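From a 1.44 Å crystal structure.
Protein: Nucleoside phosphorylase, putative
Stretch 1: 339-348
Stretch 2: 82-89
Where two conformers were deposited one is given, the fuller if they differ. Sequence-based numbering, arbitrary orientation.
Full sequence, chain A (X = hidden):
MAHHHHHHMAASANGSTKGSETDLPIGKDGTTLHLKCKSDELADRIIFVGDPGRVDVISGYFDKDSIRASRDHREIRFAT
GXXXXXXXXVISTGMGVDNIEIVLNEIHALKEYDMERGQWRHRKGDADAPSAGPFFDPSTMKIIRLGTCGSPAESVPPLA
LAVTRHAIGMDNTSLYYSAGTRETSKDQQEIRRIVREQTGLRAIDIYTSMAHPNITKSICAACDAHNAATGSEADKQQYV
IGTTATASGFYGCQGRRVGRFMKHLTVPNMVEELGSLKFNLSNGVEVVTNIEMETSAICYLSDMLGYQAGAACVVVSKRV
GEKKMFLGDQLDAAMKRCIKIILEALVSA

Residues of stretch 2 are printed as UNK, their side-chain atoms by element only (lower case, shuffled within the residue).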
ATOM      1  N   ILE A 339      19.839   7.547 -10.973  1.00 22.22           N
ATOM      2  CA  ILE A 339      19.537   6.378 -11.801  1.00 21.77           C
ATOM      3  C   ILE A 339      20.842   5.744 -12.271  1.00 22.96           C
ATOM      4  O   ILE A 339      21.024   4.535 -12.155  1.00 21.87           O
ATOM      5  CB  ILE A 339      18.642   6.708 -13.007  1.00 21.34           C
ATOM      6  CG1 ILE A 339      17.221   7.037 -12.541  1.00 21.57           C
ATOM      7  CG2 ILE A 339      18.595   5.522 -14.003  1.00 20.33           C
ATOM      8  CD1 ILE A 339      16.379   7.727 -13.599  1.00 23.66           C
ATOM      9  N   LYS A 340      21.753   6.561 -12.796  1.00 23.29           N
ATOM     10  CA  LYS A 340      23.028   6.041 -13.272  1.00 25.55           C
ATOM     11  C   LYS A 340      23.826   5.415 -12.134  1.00 24.76           C
ATOM     12  O   LYS A 340      24.403   4.344 -12.279  1.00 25.14           O
ATOM     13  CB  LYS A 340      23.864   7.138 -13.937  1.00 26.72           C
ATOM     14  CG  LYS A 340      25.079   6.574 -14.629  1.00 34.73           C
ATOM     15  CD  LYS A 340      25.898   7.648 -15.326  1.00 39.54           C
ATOM     16  CE  LYS A 340      27.142   7.049 -15.983  1.00 44.17           C
ATOM     17  NZ  LYS A 340      27.955   6.264 -15.011  1.00 46.31           N
ATOM     18  N   ILE A 341      23.861   6.098 -10.999  1.00 23.29           N
ATOM     19  CA  ILE A 341      24.552   5.586  -9.821  1.00 23.76           C
ATOM     20  C   ILE A 341      24.001   4.210  -9.405  1.00 21.86           C
ATOM     21  O   ILE A 341      24.774   3.303  -9.090  1.00 24.33           O
ATOM     22  CB  ILE A 341      24.440   6.593  -8.639  1.00 24.28           C
ATOM     23  CG1 ILE A 341      25.377   7.781  -8.873  1.00 23.48           C
ATOM     24  CG2 ILE A 341      24.719   5.920  -7.300  1.00 21.52           C
ATOM     25  CD1 ILE A 341      25.062   9.000  -8.023  1.00 22.16           C
ATOM     26  N   ILE A 342      22.678   4.074  -9.372  1.00 20.56           N
ATOM     27  CA  ILE A 342      22.062   2.804  -8.955  1.00 22.26           C
ATOM     28  C   ILE A 342      22.267   1.684  -9.985  1.00 23.37           C
ATOM     29  O   ILE A 342      22.475   0.534  -9.605  1.00 22.69           O
ATOM     30  CB  ILE A 342      20.567   2.979  -8.601  1.00 22.41           C
ATOM     31  CG1 ILE A 342      20.432   3.884  -7.372  1.00 23.35           C
ATOM     32  CG2 ILE A 342      19.919   1.623  -8.319  1.00 22.77           C
ATOM     33  CD1 ILE A 342      21.123   3.325  -6.148  1.00 23.75           C
ATOM     34  N   LEU A 343      22.225   2.011 -11.276  1.00 22.55           N
ATOM     35  CA  LEU A 343      22.520   1.010 -12.309  1.00 23.01           C
ATOM     36  C   LEU A 343      23.958   0.525 -12.153  1.00 22.65           C
ATOM     37  O   LEU A 343      24.237  -0.683 -12.219  1.00 23.61           O
ATOM     38  CB  LEU A 343      22.263   1.572 -13.707  1.00 22.18           C
ATOM     39  CG  LEU A 343      20.778   1.638 -14.106  1.00 23.49           C
ATOM     40  CD1 LEU A 343      20.540   2.537 -15.327  1.00 23.93           C
ATOM     41  CD2 LEU A 343      20.204   0.242 -14.351  1.00 25.85           C
ATOM     42  N   GLU A 344      24.879   1.464 -11.935  1.00 21.99           N
ATOM     43  CA  GLU A 344      26.274   1.111 -11.719  1.00 22.56           C
ATOM     44  C   GLU A 344      26.421   0.207 -10.504  1.00 21.77           C
ATOM     45  O   GLU A 344      27.133  -0.793 -10.551  1.00 22.30           O
ATOM     46  CB  GLU A 344      27.140   2.353 -11.546  1.00 25.09           C
ATOM     47  CG  GLU A 344      27.305   3.164 -12.829  1.00 25.38           C
ATOM     48  CD  GLU A 344      28.253   2.536 -13.841  1.00 28.79           C
ATOM     49  OE1 GLU A 344      29.206   1.839 -13.434  1.00 32.55           O
ATOM     50  OE2 GLU A 344      28.039   2.765 -15.047  1.00 29.23           O
ATOM     51  N   ALA A 345      25.752   0.562  -9.411  1.00 23.20           N
ATOM     52  CA  ALA A 345      25.877  -0.200  -8.175  1.00 21.31           C
ATOM     53  C   ALA A 345      25.311  -1.595  -8.357  1.00 22.96           C
ATOM     54  O   ALA A 345      25.878  -2.573  -7.877  1.00 21.53           O
ATOM     55  CB  ALA A 345      25.165   0.530  -7.002  1.00 22.65           C
ATOM     56  N   LEU A 346      24.200  -1.667  -9.080  1.00 22.46           N
ATOM     57  CA  LEU A 346      23.472  -2.902  -9.261  1.00 21.63           C
ATOM     58  C   LEU A 346      24.295  -3.924 -10.052  1.00 22.71           C
ATOM     59  O   LEU A 346      24.395  -5.079  -9.651  1.00 21.82           O
ATOM     60  CB  LEU A 346      22.155  -2.613  -9.980  1.00 22.49           C
ATOM     61  CG  LEU A 346      21.210  -3.803 -10.121  1.00 24.04           C
ATOM     62  CD1 LEU A 346      20.802  -4.363  -8.749  1.00 21.34           C
ATOM     63  CD2 LEU A 346      19.960  -3.437 -10.937  1.00 23.42           C
ATOM     64  N   VAL A 347      24.899  -3.503 -11.159  1.00 21.75           N
ATOM     65  CA  VAL A 347      25.683  -4.439 -11.982  1.00 22.07           C
ATOM     66  C   VAL A 347      27.046  -4.762 -11.383  1.00 22.71           C
ATOM     67  O   VAL A 347      27.696  -5.711 -11.813  1.00 23.94           O
ATOM     68  CB  VAL A 347      25.854  -3.952 -13.438  1.00 22.39           C
ATOM     69  CG1 VAL A 347      24.501  -3.665 -14.070  1.00 21.13           C
ATOM     70  CG2 VAL A 347      26.776  -2.724 -13.526  1.00 20.57           C
ATOM     71  N   SER A 348      27.482  -3.987 -10.399  1.00 22.60           N
ATOM     72  CA  SER A 348      28.743  -4.273  -9.726  1.00 24.92           C
ATOM     73  C   SER A 348      28.563  -5.058  -8.424  1.00 26.38           C
ATOM     74  O   SER A 348      29.549  -5.516  -7.835  1.00 25.32           O
ATOM     75  CB  SER A 348      29.504  -2.980  -9.477  1.00 25.11           C
ATOM     76  OG  SER A 348      28.798  -2.121  -8.628  1.00 31.25           O
ATOM     77  N   UNK A  82      19.554  -4.643 -20.705  1.00 18.85           N
ATOM     78  CA  UNK A  82      20.896  -4.803 -20.150  1.00 16.05           C
ATOM     79  C   UNK A  82      21.474  -3.436 -19.874  1.00 16.91           C
ATOM     80  O   UNK A  82      21.048  -2.443 -20.465  1.00 17.41           O
ATOM     81  c   UNK A  82      21.343  -6.997 -21.403  1.00 18.94           C
ATOM     82  c   UNK A  82      21.845  -5.583 -21.108  1.00 15.98           C
ATOM     83  o   UNK A  82      21.980  -4.868 -22.348  1.00 17.98           O
ATOM     84  N   UNK A  83      22.437  -3.408 -18.955  1.00 17.55           N
ATOM     85  CA  UNK A  83      23.211  -2.209 -18.649  1.00 17.05           C
ATOM     86  C   UNK A  83      24.665  -2.620 -18.633  1.00 18.40           C
ATOM     87  O   UNK A  83      25.049  -3.477 -17.838  1.00 17.64           O
ATOM     88  c   UNK A  83      23.286   0.865 -17.594  1.00 21.59           C
ATOM     89  c   UNK A  83      22.831  -1.611 -17.288  1.00 21.00           C
ATOM     90  c   UNK A  83      24.001   2.023 -17.328  1.00 25.26           C
ATOM     91  c   UNK A  83      23.608  -0.341 -16.975  1.00 19.22           C
ATOM     92  c   UNK A  83      25.406   0.819 -15.813  1.00 20.81           C
ATOM     93  c   UNK A  83      24.673  -0.353 -16.084  1.00 19.94           C
ATOM     94  c   UNK A  83      25.055   1.993 -16.435  1.00 24.67           C
ATOM     95  o   UNK A  83      25.765   3.148 -16.172  1.00 25.38           O
ATOM     96  N   UNK A  84      25.452  -2.036 -19.537  1.00 19.20           N
ATOM     97  CA  UNK A  84      26.852  -2.421 -19.725  1.00 19.54           C
ATOM     98  C   UNK A  84      26.965  -3.925 -19.935  1.00 18.70           C
ATOM     99  O   UNK A  84      27.940  -4.563 -19.530  1.00 20.96           O
ATOM    100  c   UNK A  84      27.721  -1.893 -18.575  1.00 20.02           C
ATOM    101  n   UNK A  84      29.933   2.366 -16.891  1.00 36.03           N
ATOM    102  c   UNK A  84      29.059   1.671 -17.908  1.00 31.63           C
ATOM    103  c   UNK A  84      28.812   0.182 -17.614  1.00 26.42           C
ATOM    104  c   UNK A  84      27.783  -0.373 -18.571  1.00 21.80           C
ATOM    105  N   UNK A  85      25.961  -4.471 -20.606  1.00 18.61           N
ATOM    106  CA  UNK A  85      25.900  -5.879 -20.921  1.00 19.35           C
ATOM    107  C   UNK A  85      25.300  -6.801 -19.886  1.00 19.57           C
ATOM    108  O   UNK A  85      25.054  -7.954 -20.182  1.00 21.56           O
ATOM    109  N   UNK A  86      25.042  -6.307 -18.678  1.00 16.52           N
ATOM    110  CA  UNK A  86      24.461  -7.129 -17.618  1.00 17.54           C
ATOM    111  C   UNK A  86      22.933  -7.002 -17.610  1.00 17.97           C
ATOM    112  O   UNK A  86      22.410  -5.889 -17.652  1.00 18.62           O
ATOM    113  o   UNK A  86      26.421  -6.907 -16.228  1.00 18.88           O
ATOM    114  c   UNK A  86      24.317  -7.444 -15.101  1.00 16.93           C
ATOM    115  c   UNK A  86      24.997  -6.683 -16.254  1.00 17.19           C
ATOM    116  N   UNK A  87      22.210  -8.136 -17.574  1.00 17.81           N
ATOM    117  CA  UNK A  87      20.752  -8.050 -17.500  1.00 17.85           C
ATOM    118  C   UNK A  87      20.256  -7.317 -16.274  1.00 16.36           C
ATOM    119  O   UNK A  87      20.732  -7.556 -15.152  1.00 18.43           O
ATOM    120  c   UNK A  87      21.424 -10.240 -18.137  1.00 19.11           C
ATOM    121  c   UNK A  87      20.321  -9.514 -17.437  1.00 18.18           C
ATOM    122  c   UNK A  87      22.654  -9.536 -17.656  1.00 18.51           C
ATOM    123  N   UNK A  88      19.297  -6.434 -16.509  1.00 16.90           N
ATOM    124  CA  UNK A  88      18.629  -5.709 -15.428  0.50 17.91           C
ATOM    125  C   UNK A  88      17.143  -5.588 -15.755  1.00 18.32           C
ATOM    126  O   UNK A  88      16.755  -5.480 -16.925  1.00 17.91           O
ATOM    127  c   UNK A  88      20.721  -4.411 -14.855  0.50 18.86           C
ATOM    128  c   UNK A  88      19.240  -4.307 -15.205  0.50 18.68           C
ATOM    129  c   UNK A  88      18.476  -3.548 -14.091  0.50 18.82           C
ATOM    130  N   UNK A  89      16.323  -5.646 -14.711  1.00 16.76           N
ATOM    131  CA  UNK A  89      14.874  -5.413 -14.824  1.00 16.63           C
ATOM    132  C   UNK A  89      14.504  -4.244 -13.900  1.00 16.34           C
ATOM    133  O   UNK A  89      14.947  -4.201 -12.755  1.00 17.60           O
ATOM    134  c   UNK A  89      14.050  -6.655 -14.390  1.00 17.56           C
ATOM    135  o   UNK A  89      14.368  -7.755 -15.241  1.00 17.50           O
ATOM    136  c   UNK A  89      12.531  -6.392 -14.460  1.00 16.95           C
TER
HETATM  137  O   HOH W   1      27.687  -7.902 -13.508  1.00 28.93           O

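Position 82 carries three side-chain atoms, a carbon bearing one oxygen and one carbon. Its CB points away from the helix and touches nothing on it; the oxygen is hydrogen-bonded elsewhere in the structure. This is Thr-82.

Position 83 has one carbon leading to a six-carbon ring that bears an oxygen. The ring lies against the helix: CB of Leu-343 sits over one face, 3.7 Å from the centroid of the position 83 ring and almost on its normal, a CH-pi contact. CG1 of Val-347 meets the edge, 3.9 Å from the nearest ring carbon of 83. At the far end, the ring oxygen of 83 donates a short hydrogen bond to OE2 of Glu-344, 2.6 Å. This can only be Tyr-83.

Position 84 shows four carbons in a row ending in nitrogen. With chi2 to chi4 all t, the chain reaches the same carboxylate: the terminal nitrogen of 84 lies 2.7 Å from OE2 of Glu-344, a hydrogen-bonded salt bridge. This is Lys-84.

Position 85 has no side-chain atoms, so it is Gly-85. No part of the helix demands this; at phi 86° and psi -10° a CB would jam against the carbonyl O of Lys-84. The type I' turn sets the rule here.

Position 86 again has a carbon bearing one oxygen and one carbon. Its CB points toward the helix and lies 3.8 Å from CG1 of Val-347. This is Thr-86, whose OG1 is 3.2 Å from O of water 1; that water donates to O of Val-347 at 2.8 Å.

Position 87 has three carbons closing a ring onto the backbone N. Its CA-to-CB bond points away from the helix, and it touches nothing on stretch 1. This is Pro-87.

Position 88 is one carbon carrying two more, without oxygen. In the deposited conformer given here, one branch carbon of 88 packs 3.5 Å from CD2 of Leu-346, and the other lies 3.9 Å from CG1 of Val-347. This is Val-88.

Position 89 has a carbon with one oxygen and one carbon, and its CB points away: Thr-89.

The contact works by alternation and a tight turn. Along the second strand, 86 and 88 face the helix while 87 and 89 turn away. Tyr-83 and Thr-86 close the hairpin through paired backbone hydrogen bonds, N of Tyr-83 to O of Thr-86 at 2.8 Å and N of Thr-86 to O of Tyr-83 at 3.0 Å. Leu-343, Leu-346 and Val-347 supply the apolar surface, while Glu-344 gathers the tyrosine hydroxyl and two lysines, since NZ of Lys-340 also lies 3.5 Å from OE2 of Glu-344.

Stretch 2 82-89: TYKGTPVT
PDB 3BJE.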